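Local coordinates for protein methylenetetrahydrofolate--tRNA-(uracil-5-)-methyltransferase trmFO (Thermus thermophilus, PDB 3G5S) that probably uses methylenetetrahydrofolate and FAD to methylate the C5 carbon of uridine 54 in tRNA, giving 5-methyluridine, at residues S14-G24 with I104-L114. Numbering follows the deposited sequence.
Sequences SEAAWTLLRLG and ITERLTGHPLL. With EDO (1,2-ethanediol), chain I.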
loop_
_atom_site.group_PDB
_atom_site.type_symbol
_atom_site.label_atom_id
_atom_site.label_comp_id
_atom_site.label_asym_id
_atom_site.label_seq_id
_atom_site.Cartn_x
_atom_site.Cartn_y
_atom_site.Cartn_z
ATOM N N SER A 14 14.217 -8.416 3.162
ATOM C CA SER A 14 14.763 -9.646 2.617
ATOM C C SER A 14 14.917 -9.530 1.102
ATOM O O SER A 14 15.946 -9.930 0.540
ATOM C CB SER A 14 13.882 -10.842 2.976
ATOM O OG SER A 14 13.917 -11.119 4.369
ATOM N N GLU A 15 13.902 -8.991 0.434
ATOM C CA GLU A 15 13.994 -8.831 -1.006
ATOM C C GLU A 15 15.022 -7.774 -1.403
ATOM O O GLU A 15 15.750 -7.951 -2.379
ATOM C CB GLU A 15 12.635 -8.510 -1.626
ATOM C CG GLU A 15 12.633 -8.726 -3.122
ATOM C CD GLU A 15 12.681 -10.199 -3.487
ATOM O OE1 GLU A 15 11.676 -10.897 -3.215
ATOM O OE2 GLU A 15 13.704 -10.665 -4.049
ATOM N N ALA A 16 15.088 -6.676 -0.654
ATOM C CA ALA A 16 16.091 -5.656 -0.939
ATOM C C ALA A 16 17.496 -6.251 -0.844
ATOM O O ALA A 16 18.334 -6.048 -1.733
ATOM C CB ALA A 16 15.945 -4.476 0.011
ATOM N N ALA A 17 17.752 -6.985 0.238
ATOM C CA ALA A 17 19.046 -7.628 0.430
ATOM C C ALA A 17 19.359 -8.574 -0.721
ATOM O O ALA A 17 20.465 -8.566 -1.253
ATOM C CB ALA A 17 19.086 -8.366 1.762
ATOM N N TRP A 18 18.389 -9.390 -1.115
ATOM C CA TRP A 18 18.636 -10.347 -2.182
ATOM C C TRP A 18 18.998 -9.639 -3.485
ATOM O O TRP A 18 19.855 -10.101 -4.244
ATOM C CB TRP A 18 17.405 -11.226 -2.379
ATOM C CG TRP A 18 17.641 -12.408 -3.256
ATOM C CD1 TRP A 18 17.044 -12.675 -4.452
ATOM C CD2 TRP A 18 18.520 -13.507 -2.990
ATOM N NE1 TRP A 18 17.507 -13.869 -4.955
ATOM C CE2 TRP A 18 18.414 -14.400 -4.074
ATOM C CE3 TRP A 18 19.398 -13.816 -1.943
ATOM C CZ2 TRP A 18 19.150 -15.583 -4.139
ATOM C CZ3 TRP A 18 20.124 -14.992 -2.007
ATOM C CH2 TRP A 18 19.997 -15.860 -3.098
ATOM N N THR A 19 18.334 -8.522 -3.755
ATOM C CA THR A 19 18.587 -7.785 -4.983
ATOM C C THR A 19 20.020 -7.247 -5.011
ATOM O O THR A 19 20.734 -7.371 -6.011
ATOM C CB THR A 19 17.577 -6.633 -5.147
ATOM O OG1 THR A 19 16.244 -7.128 -4.973
ATOM C CG2 THR A 19 17.691 -6.008 -6.523
ATOM N N LEU A 20 20.434 -6.652 -3.900
ATOM C CA LEU A 20 21.798 -6.178 -3.761
ATOM C C LEU A 20 22.799 -7.318 -3.969
ATOM O O LEU A 20 23.761 -7.187 -4.731
ATOM C CB LEU A 20 21.964 -5.549 -2.383
ATOM C CG LEU A 20 21.386 -4.139 -2.250
ATOM C CD1 LEU A 20 20.815 -3.894 -0.860
ATOM C CD2 LEU A 20 22.445 -3.108 -2.577
ATOM N N LEU A 21 22.565 -8.438 -3.294
ATOM C CA LEU A 21 23.476 -9.572 -3.366
ATOM C C LEU A 21 23.588 -10.114 -4.790
ATOM O O LEU A 21 24.682 -10.448 -5.251
ATOM C CB LEU A 21 23.039 -10.670 -2.395
ATOM C CG LEU A 21 23.061 -10.275 -0.914
ATOM C CD1 LEU A 21 22.331 -11.303 -0.064
ATOM C CD2 LEU A 21 24.494 -10.082 -0.423
ATOM N N ARG A 22 22.452 -10.197 -5.485
ATOM C CA ARG A 22 22.409 -10.689 -6.866
ATOM C C ARG A 22 23.252 -9.830 -7.793
ATOM O O ARG A 22 23.795 -10.323 -8.785
ATOM C CB ARG A 22 20.966 -10.718 -7.407
ATOM C CG ARG A 22 20.033 -11.676 -6.696
ATOM C CD ARG A 22 18.814 -11.989 -7.532
ATOM N NE ARG A 22 17.704 -11.040 -7.429
ATOM C CZ ARG A 22 16.921 -10.723 -8.463
ATOM N NH1 ARG A 22 17.184 -11.224 -9.656
ATOM N NH2 ARG A 22 15.909 -9.884 -8.322
ATOM N N LEU A 23 23.320 -8.540 -7.484
ATOM C CA LEU A 23 24.102 -7.595 -8.269
ATOM C C LEU A 23 25.543 -7.468 -7.766
ATOM O O LEU A 23 26.295 -6.607 -8.222
ATOM C CB LEU A 23 23.401 -6.233 -8.316
ATOM C CG LEU A 23 22.100 -6.250 -9.133
ATOM C CD1 LEU A 23 21.303 -4.985 -8.879
ATOM C CD2 LEU A 23 22.377 -6.430 -10.618
ATOM N N GLY A 24 25.928 -8.345 -6.844
ATOM C CA GLY A 24 27.296 -8.383 -6.351
ATOM C C GLY A 24 27.667 -7.294 -5.357
ATOM O O GLY A 24 28.850 -6.998 -5.177
ATOM N N ILE A 104 13.803 -18.477 2.575
ATOM C CA ILE A 104 14.345 -17.131 2.456
ATOM C C ILE A 104 15.533 -16.934 3.400
ATOM O O ILE A 104 16.572 -16.391 3.015
ATOM C CB ILE A 104 13.244 -16.088 2.719
ATOM C CG1 ILE A 104 12.207 -16.145 1.589
ATOM C CG2 ILE A 104 13.832 -14.697 2.844
ATOM C CD1 ILE A 104 10.950 -15.367 1.863
ATOM N N THR A 105 15.375 -17.391 4.635
ATOM C CA THR A 105 16.416 -17.244 5.640
ATOM C C THR A 105 17.672 -18.017 5.242
ATOM O O THR A 105 18.786 -17.518 5.375
ATOM C CB THR A 105 15.919 -17.707 7.015
ATOM O OG1 THR A 105 14.794 -16.911 7.408
ATOM C CG2 THR A 105 17.022 -17.566 8.051
ATOM N N GLU A 106 17.488 -19.237 4.745
ATOM C CA GLU A 106 18.616 -20.051 4.301
ATOM C C GLU A 106 19.357 -19.431 3.113
ATOM O O GLU A 106 20.588 -19.373 3.108
ATOM C CB GLU A 106 18.160 -21.471 3.955
ATOM C CG GLU A 106 17.625 -22.262 5.138
ATOM C CD GLU A 106 17.289 -23.698 4.774
ATOM O OE1 GLU A 106 18.084 -24.330 4.045
ATOM O OE2 GLU A 106 16.233 -24.197 5.220
ATOM N N ARG A 107 18.615 -18.968 2.108
ATOM C CA ARG A 107 19.251 -18.417 0.912
ATOM C C ARG A 107 20.048 -17.161 1.248
ATOM O O ARG A 107 21.160 -16.979 0.767
ATOM C CB ARG A 107 18.229 -18.116 -0.194
ATOM C CG ARG A 107 17.568 -19.336 -0.843
ATOM C CD ARG A 107 18.562 -20.339 -1.404
ATOM N NE ARG A 107 19.519 -19.773 -2.354
ATOM C CZ ARG A 107 19.256 -19.508 -3.632
ATOM N NH1 ARG A 107 18.045 -19.725 -4.125
ATOM N NH2 ARG A 107 20.202 -19.015 -4.420
ATOM N N LEU A 108 19.474 -16.291 2.071
ATOM C CA LEU A 108 20.162 -15.071 2.475
ATOM C C LEU A 108 21.369 -15.367 3.359
ATOM O O LEU A 108 22.485 -14.924 3.079
ATOM C CB LEU A 108 19.196 -14.129 3.193
ATOM C CG LEU A 108 18.297 -13.321 2.259
ATOM C CD1 LEU A 108 17.129 -12.710 3.008
ATOM C CD2 LEU A 108 19.103 -12.254 1.544
ATOM N N THR A 109 21.143 -16.124 4.427
ATOM C CA THR A 109 22.192 -16.370 5.408
ATOM C C THR A 109 23.402 -17.058 4.778
ATOM O O THR A 109 24.539 -16.812 5.177
ATOM C CB THR A 109 21.663 -17.180 6.607
ATOM O OG1 THR A 109 20.594 -16.458 7.232
ATOM C CG2 THR A 109 22.770 -17.415 7.630
ATOM N N GLY A 110 23.154 -17.900 3.780
ATOM C CA GLY A 110 24.213 -18.631 3.113
ATOM C C GLY A 110 24.985 -17.873 2.047
ATOM O O GLY A 110 25.961 -18.390 1.508
ATOM N N HIS A 111 24.561 -16.653 1.729
ATOM C CA HIS A 111 25.242 -15.874 0.697
ATOM C C HIS A 111 26.568 -15.300 1.206
ATOM O O HIS A 111 26.606 -14.695 2.275
ATOM C CB HIS A 111 24.352 -14.737 0.193
ATOM C CG HIS A 111 24.775 -14.208 -1.138
ATOM N ND1 HIS A 111 25.915 -13.454 -1.312
ATOM C CD2 HIS A 111 24.230 -14.357 -2.367
ATOM C CE1 HIS A 111 26.050 -13.152 -2.591
ATOM N NE2 HIS A 111 25.040 -13.692 -3.254
ATOM N N PRO A 112 27.653 -15.462 0.425
ATOM C CA PRO A 112 28.988 -15.021 0.862
ATOM C C PRO A 112 29.087 -13.522 1.120
ATOM O O PRO A 112 29.986 -13.091 1.841
ATOM C CB PRO A 112 29.891 -15.376 -0.327
ATOM C CG PRO A 112 29.128 -16.367 -1.135
ATOM C CD PRO A 112 27.676 -16.047 -0.928
ATOM N N LEU A 113 28.197 -12.739 0.524
ATOM C CA LEU A 113 28.282 -11.287 0.638
ATOM C C LEU A 113 27.319 -10.680 1.659
ATOM O O LEU A 113 27.236 -9.457 1.777
ATOM C CB LEU A 113 28.098 -10.628 -0.731
ATOM C CG LEU A 113 29.096 -11.009 -1.829
ATOM C CD1 LEU A 113 28.806 -10.233 -3.107
ATOM C CD2 LEU A 113 30.542 -10.796 -1.396
ATOM N N LEU A 114 26.617 -11.525 2.409
ATOM C CA LEU A 114 25.670 -11.049 3.415
ATOM C C LEU A 114 26.198 -11.192 4.837
ATOM O O LEU A 114 26.550 -12.289 5.269
ATOM C CB LEU A 114 24.339 -11.796 3.309
ATOM C CG LEU A 114 23.321 -11.352 4.369
ATOM C CD1 LEU A 114 22.859 -9.940 4.084
ATOM C CD2 LEU A 114 22.135 -12.290 4.450
HETATM C C1 EDO I . 29.751 -5.642 -7.989
HETATM O O1 EDO I . 30.398 -6.838 -7.546
HETATM C C2 EDO I . 30.368 -4.459 -7.257
HETATM O O2 EDO I . 31.788 -4.454 -7.445
#
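Leu-108 pushes its side chain as a knob into a hole formed by Ser-14, Ala-17, Trp-18 and Leu-21. Its two methyls divide the work: CD1 lies 3.7 Å from Ser-14 CB, while CD2 meets Leu-21 CD1 at 3.7 Å and comes to the Trp-18 indole at its edge, by CE3. Further along that edge, Arg-107, its chain bent at chi2 and chi3, turns a guanidinium face to the ring, NH2 sitting 3.4 Å from Trp-18 CH2 with the two planes 83° apart. The His-111 imidazole instead offers its face to Leu-21: CB stands over the ring centre, 3.8 Å from the centroid, in a CH-pi contact. Leu-113 N, lying almost in the ring plane, donates to His-111 ND1 at 3.0 Å, which fixes the ring's rotation. Replacing His-111 by an alanine is likely to leave Leu-21 CB without its aromatic cover and the Leu-113 N-H without its acceptor. Leu-21 CD2 then reaches Leu-113 CB at 3.7 Å. Ser-14 OG bonds back to Gly-10 O, within the glycine-rich turn predicted to bind FAD. This is Rossmann-type packing: segments 14-22 and 104-109 run at 35° to each other, the first in helix 11-22 after strand 4-7, the second in helix 97-109, whose chain turns through His-111 to Leu-114 into edge strand 114-117 of the parallel sheet.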